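Local coordinates for calcium uptake protein 2, mitochondrial (Homo sapiens, PDB 6LB7), which binds calcium through an EF-hand and probably takes part in regulating calcium uptake into mitochondria, at residues T29-D32 / F33-V37; G100-V103 / A104-M107; F214-T217 / E218-I222; Q260-L264 / A265-V269. All coordinates share one frame; numbering follows the deposited sequence.

Contact 1. Residues T29-D32 / F33-V37; sequences TPRD and FLFSV
A capping box opens helix 30-38, and the first turn it starts is closed by F33 N bonding back to T29 O at 2.9 Å. T29 is the N-cap: its OG1 takes the N-H of D32 in a nearly straight bond (171°), while D32 OD2 accepts from T29 N at 3.0 Å, met from above the carboxylate plane. Both side chains have further partners, D78 for the T29 hydroxyl and S19 for the D32 carboxylate, so the cap also ties in the loops that hold these two residues. On the outer side of the helix R31 meets F35, one turn further along. The R31 chain runs extended, and its CG sits over one face of the F35 ring in a CH-pi contact, 4.3 Å from the centroid. Beyond that, the guanidinium turns one of its own faces to the rim of the ring, the two planes 66° apart, with R31 CZ 3.3 Å from F35 CE2. An alanine in place of F35 would probably leave the R31 guanidinium without its aromatic neighbour and freer to swing. On the inner side F33 and L34 reach helix 173-196, F33 touching L183 and L34 touching I187. The S36 hydroxyl, placed between its backbone N and carbonyl carbon (chi1 83°), turns back and donates to F33 O at 2.9 Å, an oxygen that also accepts from V37 N.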
ATOM      1  N   THR B  29      13.682  29.436   3.058  1.00 18.13           N
ATOM      2  CA  THR B  29      15.090  29.077   2.977  1.00 16.63           C
ATOM      3  C   THR B  29      15.278  27.654   3.481  1.00 13.12           C
ATOM      4  O   THR B  29      14.391  27.099   4.131  1.00 19.41           O
ATOM      5  CB  THR B  29      15.946  30.012   3.826  1.00 19.90           C
ATOM      6  OG1 THR B  29      15.567  29.876   5.207  1.00 20.99           O
ATOM      7  CG2 THR B  29      15.804  31.489   3.353  1.00 18.51           C
ATOM      8  N   PRO B  30      16.430  27.038   3.208  1.00 13.20           N
ATOM      9  CA  PRO B  30      16.702  25.714   3.807  1.00 20.87           C
ATOM     10  C   PRO B  30      16.596  25.716   5.329  1.00 19.86           C
ATOM     11  O   PRO B  30      16.106  24.747   5.920  1.00 17.94           O
ATOM     12  CB  PRO B  30      18.124  25.400   3.326  1.00 13.01           C
ATOM     13  CG  PRO B  30      18.202  26.127   1.983  1.00 15.33           C
ATOM     14  CD  PRO B  30      17.425  27.413   2.186  1.00 13.33           C
ATOM     15  N   ARG B  31      17.008  26.808   5.973  1.00 19.54           N
ATOM     16  CA  ARG B  31      16.823  26.956   7.413  1.00 19.80           C
ATOM     17  C   ARG B  31      15.344  26.886   7.785  1.00 24.47           C
ATOM     18  O   ARG B  31      14.958  26.141   8.703  1.00 15.25           O
ATOM     19  CB  ARG B  31      17.437  28.280   7.885  1.00 18.46           C
ATOM     20  CG  ARG B  31      17.350  28.549   9.404  1.00 18.52           C
ATOM     21  CD  ARG B  31      18.137  29.810   9.758  1.00 25.95           C
ATOM     22  NE  ARG B  31      18.256  30.039  11.191  1.00 23.87           N
ATOM     23  CZ  ARG B  31      17.292  30.577  11.932  1.00 34.35           C
ATOM     24  NH1 ARG B  31      16.150  30.935  11.359  1.00 32.25           N
ATOM     25  NH2 ARG B  31      17.463  30.759  13.240  1.00 32.97           N
ATOM     26  N   ASP B  32      14.502  27.665   7.087  1.00 17.67           N
ATOM     27  CA  ASP B  32      13.055  27.604   7.294  1.00 18.58           C
ATOM     28  C   ASP B  32      12.540  26.180   7.188  1.00 20.39           C
ATOM     29  O   ASP B  32      11.709  25.738   7.993  1.00 16.74           O
ATOM     30  CB  ASP B  32      12.310  28.443   6.249  1.00 16.37           C
ATOM     31  CG  ASP B  32      12.532  29.932   6.390  1.00 25.85           C
ATOM     32  OD1 ASP B  32      12.943  30.403   7.471  1.00 25.11           O
ATOM     33  OD2 ASP B  32      12.247  30.637   5.395  1.00 21.30           O
ATOM     34  N   PHE B  33      12.943  25.487   6.123  1.00 15.07           N
ATOM     35  CA  PHE B  33      12.455  24.139   5.878  1.00 17.49           C
ATOM     36  C   PHE B  33      12.814  23.214   7.033  1.00 12.34           C
ATOM     37  O   PHE B  33      11.957  22.486   7.552  1.00 15.07           O
ATOM     38  CB  PHE B  33      13.034  23.595   4.568  1.00 13.25           C
ATOM     39  CG  PHE B  33      12.767  22.138   4.374  1.00 13.33           C
ATOM     40  CD1 PHE B  33      11.488  21.691   4.103  1.00 13.57           C
ATOM     41  CD2 PHE B  33      13.785  21.218   4.495  1.00 16.30           C
ATOM     42  CE1 PHE B  33      11.239  20.347   3.933  1.00 15.84           C
ATOM     43  CE2 PHE B  33      13.537  19.876   4.345  1.00 13.83           C
ATOM     44  CZ  PHE B  33      12.270  19.441   4.067  1.00 13.05           C
ATOM     45  N   LEU B  34      14.083  23.228   7.446  1.00 13.06           N
ATOM     46  CA  LEU B  34      14.513  22.374   8.551  1.00 18.44           C
ATOM     47  C   LEU B  34      13.685  22.631   9.808  1.00 18.99           C
ATOM     48  O   LEU B  34      13.254  21.684  10.472  1.00 16.72           O
ATOM     49  CB  LEU B  34      15.997  22.597   8.840  1.00 13.39           C
ATOM     50  CG  LEU B  34      16.943  22.140   7.739  1.00 15.88           C
ATOM     51  CD1 LEU B  34      18.327  22.729   7.970  1.00 11.73           C
ATOM     52  CD2 LEU B  34      16.985  20.606   7.653  1.00 11.59           C
ATOM     53  N   PHE B  35      13.420  23.908  10.127  1.00 16.86           N
ATOM     54  CA  PHE B  35      12.627  24.240  11.311  1.00 14.95           C
ATOM     55  C   PHE B  35      11.188  23.750  11.178  1.00 20.62           C
ATOM     56  O   PHE B  35      10.609  23.236  12.143  1.00 16.09           O
ATOM     57  CB  PHE B  35      12.650  25.747  11.562  1.00 16.58           C
ATOM     58  CG  PHE B  35      13.963  26.260  12.088  1.00 18.33           C
ATOM     59  CD1 PHE B  35      15.006  25.395  12.372  1.00 25.43           C
ATOM     60  CD2 PHE B  35      14.141  27.603  12.336  1.00 27.42           C
ATOM     61  CE1 PHE B  35      16.206  25.861  12.869  1.00 26.32           C
ATOM     62  CE2 PHE B  35      15.337  28.071  12.832  1.00 32.72           C
ATOM     63  CZ  PHE B  35      16.372  27.195  13.097  1.00 21.79           C
ATOM     64  N   SER B  36      10.586  23.904  10.001  1.00 14.80           N
ATOM     65  CA  SER B  36       9.216  23.438   9.818  1.00 12.46           C
ATOM     66  C   SER B  36       9.105  21.922   9.970  1.00 17.60           C
ATOM     67  O   SER B  36       8.026  21.405  10.288  1.00 21.00           O
ATOM     68  CB  SER B  36       8.697  23.881   8.448  1.00 18.19           C
ATOM     69  OG  SER B  36       9.104  22.990   7.421  1.00 18.47           O
ATOM     70  N   VAL B  37      10.197  21.195   9.769  1.00 16.74           N
ATOM     71  CA  VAL B  37      10.153  19.749   9.927  1.00 19.96           C
ATOM     72  C   VAL B  37      10.307  19.357  11.397  1.00 17.39           C
ATOM     73  O   VAL B  37       9.676  18.410  11.873  1.00 21.95           O
ATOM     74  CB  VAL B  37      11.238  19.116   9.031  1.00 21.86           C
ATOM     75  CG1 VAL B  37      11.489  17.678   9.415  1.00 20.10           C
ATOM     76  CG2 VAL B  37      10.834  19.230   7.554  1.00 15.56           C
TER

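Contact 2. Residues G100-V103 / A104-M107; sequences GFHV and AFKM
H102 and K106, one turn apart on helix 99-108, lie side by side and point the same way. K106 CG sits over one face of the imidazole, 4.0 Å from its centroid, and K106 CD comes within 4.0 Å of H102 NE2. Bends at chi2 and chi3 (-51° and -73°) then carry the lysine away from the ring, leaving K106 NZ 6.0 Å from H102 NE2 and in a salt bridge with D109, a calcium ligand. A leucine in place of K106 would probably leave the D109 carboxylate without this positive mate. The tight part of the contact is the backbone, where K106 N reaches H102 O and M107 N reaches V103 O, each at 2.8 Å. F101 and F105 are buried against helix 173-196, F105 meeting Y173 and F176 edge to face. H102 is the exposed residue, though its ring also meets Y173 edge to face. On a different flank, partly covered by another protein chain, the packing is loose: V103 CG1 approaches M107 CG only to 4.3 Å. This is the helix leading into a calcium-binding EF-hand loop, the first half of the helix-loop-helix motif.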
ATOM      1  N   GLY B 100      11.048   3.166  -1.560  1.00 24.37           N
ATOM      2  CA  GLY B 100      10.237   4.144  -2.254  1.00 17.26           C
ATOM      3  C   GLY B 100      10.994   5.151  -3.085  1.00 19.27           C
ATOM      4  O   GLY B 100      10.363   5.866  -3.874  1.00 23.89           O
ATOM      5  N   PHE B 101      12.323   5.233  -2.942  1.00 21.57           N
ATOM      6  CA  PHE B 101      13.070   6.249  -3.678  1.00 15.81           C
ATOM      7  C   PHE B 101      13.036   5.988  -5.178  1.00 13.64           C
ATOM      8  O   PHE B 101      12.857   6.922  -5.965  1.00 22.82           O
ATOM      9  CB  PHE B 101      14.528   6.321  -3.201  1.00 17.93           C
ATOM     10  CG  PHE B 101      14.682   6.813  -1.785  1.00 23.50           C
ATOM     11  CD1 PHE B 101      13.598   7.355  -1.092  1.00 24.60           C
ATOM     12  CD2 PHE B 101      15.906   6.733  -1.141  1.00 19.76           C
ATOM     13  CE1 PHE B 101      13.736   7.792   0.219  1.00 19.67           C
ATOM     14  CE2 PHE B 101      16.052   7.179   0.176  1.00 24.04           C
ATOM     15  CZ  PHE B 101      14.963   7.698   0.852  1.00 18.90           C
ATOM     16  N   HIS B 102      13.211   4.727  -5.597  1.00 14.53           N
ATOM     17  CA  HIS B 102      13.248   4.458  -7.035  1.00 19.62           C
ATOM     18  C   HIS B 102      11.876   4.684  -7.664  1.00 16.81           C
ATOM     19  O   HIS B 102      11.768   5.185  -8.790  1.00 13.99           O
ATOM     20  CB  HIS B 102      13.746   3.032  -7.305  1.00 20.16           C
ATOM     21  CG  HIS B 102      14.142   2.800  -8.731  1.00 26.84           C
ATOM     22  ND1 HIS B 102      13.576   1.819  -9.516  1.00 35.56           N
ATOM     23  CD2 HIS B 102      15.020   3.458  -9.528  1.00 26.56           C
ATOM     24  CE1 HIS B 102      14.103   1.868 -10.727  1.00 33.42           C
ATOM     25  NE2 HIS B 102      14.981   2.854 -10.760  1.00 32.43           N
ATOM     26  N   VAL B 103      10.824   4.319  -6.938  1.00 14.14           N
ATOM     27  CA  VAL B 103       9.449   4.620  -7.336  1.00 17.57           C
ATOM     28  C   VAL B 103       9.268   6.117  -7.544  1.00 15.04           C
ATOM     29  O   VAL B 103       8.719   6.555  -8.560  1.00 14.47           O
ATOM     30  CB  VAL B 103       8.476   4.084  -6.273  1.00 20.18           C
ATOM     31  CG1 VAL B 103       7.090   4.667  -6.454  1.00 12.74           C
ATOM     32  CG2 VAL B 103       8.462   2.558  -6.297  1.00 16.39           C
ATOM     33  N   ALA B 104       9.715   6.928  -6.582  1.00 13.32           N
ATOM     34  CA  ALA B 104       9.580   8.373  -6.744  1.00 15.78           C
ATOM     35  C   ALA B 104      10.348   8.856  -7.966  1.00 14.50           C
ATOM     36  O   ALA B 104       9.883   9.742  -8.690  1.00 15.23           O
ATOM     37  CB  ALA B 104      10.075   9.103  -5.493  1.00 12.31           C
ATOM     38  N   PHE B 105      11.542   8.300  -8.193  1.00 14.28           N
ATOM     39  CA  PHE B 105      12.337   8.684  -9.357  1.00 15.66           C
ATOM     40  C   PHE B 105      11.594   8.340 -10.641  1.00 13.12           C
ATOM     41  O   PHE B 105      11.451   9.179 -11.544  1.00 13.95           O
ATOM     42  CB  PHE B 105      13.707   7.980  -9.298  1.00 15.71           C
ATOM     43  CG  PHE B 105      14.604   8.281 -10.471  1.00 15.22           C
ATOM     44  CD1 PHE B 105      15.414   9.407 -10.477  1.00 21.07           C
ATOM     45  CD2 PHE B 105      14.647   7.420 -11.573  1.00 23.39           C
ATOM     46  CE1 PHE B 105      16.247   9.687 -11.556  1.00 20.51           C
ATOM     47  CE2 PHE B 105      15.477   7.689 -12.657  1.00 26.24           C
ATOM     48  CZ  PHE B 105      16.276   8.829 -12.653  1.00 17.67           C
ATOM     49  N   LYS B 106      11.082   7.115 -10.721  1.00 14.53           N
ATOM     50  CA  LYS B 106      10.451   6.648 -11.950  1.00 14.53           C
ATOM     51  C   LYS B 106       9.113   7.332 -12.187  1.00 18.52           C
ATOM     52  O   LYS B 106       8.693   7.470 -13.343  1.00 20.47           O
ATOM     53  CB  LYS B 106      10.272   5.128 -11.909  1.00 18.74           C
ATOM     54  CG  LYS B 106      11.574   4.331 -12.016  1.00 23.51           C
ATOM     55  CD  LYS B 106      12.439   4.775 -13.226  1.00 29.10           C
ATOM     56  CE  LYS B 106      11.864   4.324 -14.593  1.00 29.86           C
ATOM     57  NZ  LYS B 106      12.488   5.072 -15.749  1.00 23.79           N
ATOM     58  N   MET B 107       8.441   7.783 -11.115  1.00 15.28           N
ATOM     59  CA  MET B 107       7.204   8.554 -11.283  1.00 13.68           C
ATOM     60  C   MET B 107       7.473   9.864 -12.008  1.00 14.22           C
ATOM     61  O   MET B 107       6.651  10.320 -12.810  1.00 22.76           O
ATOM     62  CB  MET B 107       6.548   8.840  -9.923  1.00 13.48           C
ATOM     63  CG  MET B 107       5.796   7.668  -9.316  1.00 14.35           C
ATOM     64  SD  MET B 107       4.404   7.179 -10.348  1.00 17.02           S
ATOM     65  CE  MET B 107       3.315   8.582 -10.150  1.00 28.72           C
TER

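Contact 3. Residues F214-T217 / E218-I222; sequences FTNT and ENKDI
This is a local surface contact, a type I beta turn from T217 to K220 that leads the chain out of the loop after helix 204-211 and into helix 220-230. K220 N closes the turn by bonding to T217 O at 3.0 Å. The donor stands 46° out of the carbonyl plane, and the N-H...O angle of 151° is moderately bent. N219 occupies the N-cap position, but its side chain makes no capping bond. The K220 side chain folds back over the loop it has just left. Its CG lies between the backbone N and the carbonyl carbon (chi1 85°), which lays the aliphatic chain alongside N216, both side chains pointing the same way. K220 CB passes 3.4 Å from T217 O, CD comes to 3.9 Å from T215 O, and CE meets N216 OD1 at 3.4 Å. This last is a contact through the methylene carbon rather than a bond from the amine. On the other side of the turn E218 bends at chi2, bringing its OE1 to 3.7 Å from T217 CB. T215, earlier in the loop, is buried, its hydroxyl hydrogen-bonded to N317 and its side chain touching V314, and so ties the loop ahead of the turn to helix 308-320 just before helix 220-230 sets off.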
ATOM      1  N   PHE B 214       5.322  15.246  19.071  1.00 16.17           N
ATOM      2  CA  PHE B 214       4.114  15.608  18.336  1.00 18.83           C
ATOM      3  C   PHE B 214       2.859  14.945  18.901  1.00 25.79           C
ATOM      4  O   PHE B 214       1.836  14.864  18.208  1.00 24.67           O
ATOM      5  CB  PHE B 214       4.282  15.269  16.854  1.00 15.65           C
ATOM      6  CG  PHE B 214       5.309  16.122  16.163  1.00 23.42           C
ATOM      7  CD1 PHE B 214       5.061  17.464  15.913  1.00 25.94           C
ATOM      8  CD2 PHE B 214       6.535  15.593  15.797  1.00 21.77           C
ATOM      9  CE1 PHE B 214       6.015  18.261  15.286  1.00 28.91           C
ATOM     10  CE2 PHE B 214       7.494  16.374  15.174  1.00 23.60           C
ATOM     11  CZ  PHE B 214       7.239  17.718  14.920  1.00 27.26           C
ATOM     12  N   THR B 215       2.916  14.477  20.144  1.00 20.08           N
ATOM     13  CA  THR B 215       1.833  13.724  20.766  1.00 28.74           C
ATOM     14  C   THR B 215       1.138  14.604  21.796  1.00 21.01           C
ATOM     15  O   THR B 215       1.723  14.932  22.830  1.00 21.24           O
ATOM     16  CB  THR B 215       2.367  12.457  21.427  1.00 23.07           C
ATOM     17  OG1 THR B 215       2.845  11.567  20.413  1.00 22.01           O
ATOM     18  CG2 THR B 215       1.259  11.782  22.233  1.00 19.61           C
ATOM     19  N   ASN B 216      -0.114  14.948  21.528  1.00 26.37           N
ATOM     20  CA  ASN B 216      -0.942  15.786  22.391  1.00 24.35           C
ATOM     21  C   ASN B 216      -2.316  15.149  22.577  1.00 28.47           C
ATOM     22  O   ASN B 216      -3.346  15.821  22.585  1.00 31.98           O
ATOM     23  CB  ASN B 216      -1.057  17.193  21.803  1.00 17.81           C
ATOM     24  CG  ASN B 216      -1.583  18.207  22.794  1.00 23.87           C
ATOM     25  OD1 ASN B 216      -1.236  18.186  23.974  1.00 28.74           O
ATOM     26  ND2 ASN B 216      -2.427  19.111  22.308  1.00 17.43           N
ATOM     27  N   THR B 217      -2.352  13.834  22.726  1.00 22.94           N
ATOM     28  CA  THR B 217      -3.592  13.086  22.798  1.00 24.24           C
ATOM     29  C   THR B 217      -3.977  12.814  24.253  1.00 20.69           C
ATOM     30  O   THR B 217      -3.215  13.074  25.182  1.00 20.46           O
ATOM     31  CB  THR B 217      -3.447  11.791  22.006  1.00 29.12           C
ATOM     32  OG1 THR B 217      -2.312  11.082  22.500  1.00 34.88           O
ATOM     33  CG2 THR B 217      -3.210  12.099  20.549  1.00 28.39           C
ATOM     34  N   GLU B 218      -5.187  12.276  24.442  1.00 21.82           N
ATOM     35  CA  GLU B 218      -5.797  12.219  25.774  1.00 27.62           C
ATOM     36  C   GLU B 218      -5.028  11.339  26.756  1.00 27.23           C
ATOM     37  O   GLU B 218      -5.134  11.547  27.968  1.00 26.95           O
ATOM     38  CB  GLU B 218      -7.244  11.724  25.675  1.00 26.78           C
ATOM     39  CG  GLU B 218      -7.384  10.289  25.188  1.00 26.32           C
ATOM     40  CD  GLU B 218      -7.237  10.132  23.669  1.00 35.09           C
ATOM     41  OE1 GLU B 218      -6.955  11.130  22.937  1.00 27.78           O
ATOM     42  OE2 GLU B 218      -7.416   8.990  23.204  1.00 36.82           O
ATOM     43  N   ASN B 219      -4.240  10.385  26.280  1.00 21.23           N
ATOM     44  CA  ASN B 219      -3.472   9.514  27.159  1.00 29.89           C
ATOM     45  C   ASN B 219      -2.046   9.980  27.377  1.00 30.01           C
ATOM     46  O   ASN B 219      -1.239   9.217  27.913  1.00 32.02           O
ATOM     47  CB  ASN B 219      -3.458   8.088  26.615  1.00 31.74           C
ATOM     48  CG  ASN B 219      -4.685   7.325  27.002  1.00 46.77           C
ATOM     49  OD1 ASN B 219      -5.213   7.505  28.102  1.00 54.24           O
ATOM     50  ND2 ASN B 219      -5.171   6.481  26.098  1.00 52.39           N
ATOM     51  N   LYS B 220      -1.710  11.210  27.003  1.00 25.05           N
ATOM     52  CA  LYS B 220      -0.305  11.589  27.079  1.00 25.38           C
ATOM     53  C   LYS B 220       0.208  11.668  28.516  1.00 31.20           C
ATOM     54  O   LYS B 220       1.410  11.487  28.735  1.00 26.29           O
ATOM     55  CB  LYS B 220      -0.061  12.911  26.347  1.00 19.20           C
ATOM     56  CG  LYS B 220      -0.330  14.175  27.157  1.00 23.27           C
ATOM     57  CD  LYS B 220       0.053  15.392  26.333  1.00 31.15           C
ATOM     58  CE  LYS B 220      -0.549  16.659  26.877  1.00 29.12           C
ATOM     59  NZ  LYS B 220       0.268  17.184  27.983  1.00 40.08           N
ATOM     60  N   ASP B 221      -0.656  11.895  29.512  1.00 24.96           N
ATOM     61  CA  ASP B 221      -0.137  11.964  30.882  1.00 25.38           C
ATOM     62  C   ASP B 221       0.423  10.624  31.338  1.00 21.56           C
ATOM     63  O   ASP B 221       1.381  10.581  32.119  1.00 31.61           O
ATOM     64  CB  ASP B 221      -1.219  12.415  31.856  1.00 36.11           C
ATOM     65  CG  ASP B 221      -2.196  11.300  32.184  1.00 38.06           C
ATOM     66  OD1 ASP B 221      -3.122  11.096  31.380  1.00 34.79           O
ATOM     67  OD2 ASP B 221      -2.015  10.609  33.216  1.00 40.17           O
ATOM     68  N   ILE B 222      -0.146   9.524  30.848  1.00 21.92           N
ATOM     69  CA  ILE B 222       0.333   8.202  31.227  1.00 22.58           C
ATOM     70  C   ILE B 222       1.704   7.929  30.620  1.00 27.03           C
ATOM     71  O   ILE B 222       2.581   7.352  31.276  1.00 21.84           O
ATOM     72  CB  ILE B 222      -0.691   7.138  30.800  1.00 30.95           C
ATOM     73  CG1 ILE B 222      -2.021   7.347  31.539  1.00 42.32           C
ATOM     74  CG2 ILE B 222      -0.129   5.742  31.041  1.00 36.76           C
ATOM     75  CD1 ILE B 222      -3.125   6.392  31.095  1.00 49.97           C
TER

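Contact 4. Residues Q260-L264 / A265-V269; sequences QMFSL and AHRPV
F262 and R267 meet where helix 252-264 ends, and the ring can be followed outward from its root. F262 CB lies 3.8 Å from R267 O and 4.1 Å from V269 CG2, an apolar touch to the loop that follows. With CG anti to the carbonyl carbon (chi1 -79°), the ring extends beside R267: CD1 comes to 4.1 Å from R267 CB, and CE1 stands over the centre of one guanidinium face, 3.9 Å from R267 CZ. The planes are 70° apart, so the phenylalanine offers its edge to the flat of the guanidinium. R267 NH2 holds a salt bridge to E273, which probably steadies the far end of the arginine. The backbone beneath turns sharply. F262 O accepts from R267 N at 2.9 Å, whereas H266 N bonds to S263 O from well above the carbonyl plane. H266 sits at positive phi, 52°, and its ring lies with one face over L264 O, a water making weak bonds to both H266 ND1 and L264 O. Apolar side chains of another protein chain pack on M261, F262 and A265. The positive-phi residue H266, with the bonds from R267 N and H266 N back into the last turn, makes a Schellman motif ending the helix.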
ATOM      1  N   GLN B 260      -1.426  -6.291  13.862  1.00 24.64           N
ATOM      2  CA  GLN B 260      -2.804  -6.746  13.778  1.00 26.12           C
ATOM      3  C   GLN B 260      -2.880  -8.260  13.717  1.00 23.54           C
ATOM      4  O   GLN B 260      -3.817  -8.857  14.257  1.00 27.29           O
ATOM      5  CB  GLN B 260      -3.504  -6.150  12.558  1.00 35.21           C
ATOM      6  CG  GLN B 260      -5.014  -6.347  12.589  1.00 45.58           C
ATOM      7  CD  GLN B 260      -5.705  -5.868  11.331  1.00 56.33           C
ATOM      8  OE1 GLN B 260      -5.301  -6.207  10.214  1.00 56.06           O
ATOM      9  NE2 GLN B 260      -6.756  -5.069  11.504  1.00 61.87           N
ATOM     10  N   MET B 261      -1.902  -8.906  13.087  1.00 26.73           N
ATOM     11  CA  MET B 261      -1.963 -10.360  13.021  1.00 25.10           C
ATOM     12  C   MET B 261      -1.747 -10.989  14.391  1.00 28.86           C
ATOM     13  O   MET B 261      -2.409 -11.979  14.726  1.00 33.27           O
ATOM     14  CB  MET B 261      -0.961 -10.874  11.995  1.00 28.64           C
ATOM     15  CG  MET B 261      -1.461 -10.703  10.551  1.00 22.51           C
ATOM     16  SD  MET B 261      -0.143 -11.162   9.427  1.00 34.76           S
ATOM     17  CE  MET B 261      -0.899 -10.891   7.824  1.00 32.75           C
ATOM     18  N   PHE B 262      -0.845 -10.429  15.207  1.00 30.15           N
ATOM     19  CA  PHE B 262      -0.728 -10.894  16.588  1.00 29.44           C
ATOM     20  C   PHE B 262      -2.032 -10.679  17.344  1.00 28.74           C
ATOM     21  O   PHE B 262      -2.470 -11.545  18.107  1.00 31.96           O
ATOM     22  CB  PHE B 262       0.397 -10.167  17.321  1.00 26.02           C
ATOM     23  CG  PHE B 262       1.767 -10.682  17.016  1.00 27.74           C
ATOM     24  CD1 PHE B 262       2.014 -12.034  16.948  1.00 29.94           C
ATOM     25  CD2 PHE B 262       2.818  -9.797  16.801  1.00 30.64           C
ATOM     26  CE1 PHE B 262       3.270 -12.512  16.672  1.00 31.29           C
ATOM     27  CE2 PHE B 262       4.090 -10.270  16.522  1.00 22.21           C
ATOM     28  CZ  PHE B 262       4.314 -11.628  16.460  1.00 32.54           C
ATOM     29  N   SER B 263      -2.646  -9.509  17.173  1.00 26.03           N
ATOM     30  CA  SER B 263      -3.906  -9.245  17.851  1.00 32.30           C
ATOM     31  C   SER B 263      -4.980 -10.247  17.431  1.00 37.73           C
ATOM     32  O   SER B 263      -5.721 -10.774  18.273  1.00 37.93           O
ATOM     33  CB  SER B 263      -4.356  -7.818  17.562  1.00 26.94           C
ATOM     34  OG  SER B 263      -5.582  -7.560  18.211  1.00 42.44           O
ATOM     35  N   LEU B 264      -5.068 -10.538  16.132  1.00 34.15           N
ATOM     36  CA  LEU B 264      -6.058 -11.504  15.667  1.00 37.23           C
ATOM     37  C   LEU B 264      -5.750 -12.901  16.185  1.00 38.08           C
ATOM     38  O   LEU B 264      -6.668 -13.686  16.441  1.00 36.49           O
ATOM     39  CB  LEU B 264      -6.123 -11.482  14.141  1.00 28.92           C
ATOM     40  CG  LEU B 264      -6.755 -10.225  13.531  1.00 34.20           C
ATOM     41  CD1 LEU B 264      -6.478 -10.142  12.026  1.00 24.88           C
ATOM     42  CD2 LEU B 264      -8.256 -10.199  13.802  1.00 38.45           C
ATOM     43  N   ALA B 265      -4.474 -13.218  16.376  1.00 33.46           N
ATOM     44  CA  ALA B 265      -4.088 -14.485  16.967  1.00 34.33           C
ATOM     45  C   ALA B 265      -4.255 -14.508  18.478  1.00 35.00           C
ATOM     46  O   ALA B 265      -3.944 -15.532  19.088  1.00 38.41           O
ATOM     47  CB  ALA B 265      -2.634 -14.814  16.602  1.00 30.69           C
ATOM     48  N   HIS B 266      -4.737 -13.421  19.090  1.00 30.98           N
ATOM     49  CA  HIS B 266      -4.802 -13.297  20.551  1.00 34.97           C
ATOM     50  C   HIS B 266      -3.450 -13.587  21.192  1.00 39.63           C
ATOM     51  O   HIS B 266      -3.360 -14.191  22.265  1.00 42.93           O
ATOM     52  CB  HIS B 266      -5.892 -14.200  21.133  1.00 43.61           C
ATOM     53  CG  HIS B 266      -7.237 -13.985  20.509  1.00 55.74           C
ATOM     54  ND1 HIS B 266      -7.828 -14.910  19.675  1.00 54.09           N
ATOM     55  CD2 HIS B 266      -8.090 -12.934  20.570  1.00 57.76           C
ATOM     56  CE1 HIS B 266      -8.992 -14.441  19.259  1.00 56.85           C
ATOM     57  NE2 HIS B 266      -9.176 -13.246  19.790  1.00 53.61           N
ATOM     58  N   ARG B 267      -2.374 -13.164  20.525  1.00 37.35           N
ATOM     59  CA  ARG B 267      -1.043 -13.301  21.098  1.00 34.03           C
ATOM     60  C   ARG B 267      -0.607 -11.960  21.656  1.00 38.05           C
ATOM     61  O   ARG B 267      -0.515 -10.982  20.898  1.00 32.97           O
ATOM     62  CB  ARG B 267      -0.041 -13.800  20.064  1.00 33.86           C
ATOM     63  CG  ARG B 267       0.044 -15.312  20.009  1.00 48.48           C
ATOM     64  CD  ARG B 267       1.089 -15.806  19.027  1.00 49.94           C
ATOM     65  NE  ARG B 267       2.458 -15.602  19.488  1.00 44.19           N
ATOM     66  CZ  ARG B 267       3.518 -15.837  18.720  1.00 49.23           C
ATOM     67  NH1 ARG B 267       3.342 -16.281  17.479  1.00 52.24           N
ATOM     68  NH2 ARG B 267       4.748 -15.630  19.179  1.00 46.03           N
ATOM     69  N   PRO B 268      -0.368 -11.849  22.956  1.00 38.85           N
ATOM     70  CA  PRO B 268       0.147 -10.588  23.492  1.00 37.06           C
ATOM     71  C   PRO B 268       1.494 -10.255  22.866  1.00 30.30           C
ATOM     72  O   PRO B 268       2.313 -11.139  22.589  1.00 35.54           O
ATOM     73  CB  PRO B 268       0.271 -10.862  24.997  1.00 42.77           C
ATOM     74  CG  PRO B 268      -0.593 -12.065  25.249  1.00 47.19           C
ATOM     75  CD  PRO B 268      -0.517 -12.879  23.993  1.00 42.78           C
ATOM     76  N   VAL B 269       1.715  -8.964  22.644  1.00 30.42           N
ATOM     77  CA  VAL B 269       2.939  -8.487  22.011  1.00 29.72           C
ATOM     78  C   VAL B 269       3.945  -8.244  23.131  1.00 30.30           C
ATOM     79  O   VAL B 269       4.043  -7.152  23.696  1.00 33.26           O
ATOM     80  CB  VAL B 269       2.695  -7.241  21.169  1.00 24.10           C
ATOM     81  CG1 VAL B 269       3.987  -6.824  20.484  1.00 25.12           C
ATOM     82  CG2 VAL B 269       1.631  -7.534  20.161  1.00 27.93           C
TER
HETATM   83  O   HOH W   1      -7.875 -16.754  17.397  1.00 36.24           O

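How the contacts relate
The four contacts follow one another along the chain: contact 1 at the start of helix 30-38, contact 2 within helix 99-108, contact 3 at the entry to helix 220-230 and contact 4 at the end of helix 252-264. Contacts 1 and 3 are the pair that touch, F214 CZ packing 4.0 Å from V37 O although their centres are about 26 Å apart. Helix 173-196 receives side chains from both contact 1 and contact 2, joining the early helix to the one that enters the calcium site, their centres about 24 Å apart. Contacts 1 and 4 lie on opposite sides of the chain's centre. Contacts 2 and 4, about 33 Å between centres, each lie against another protein chain.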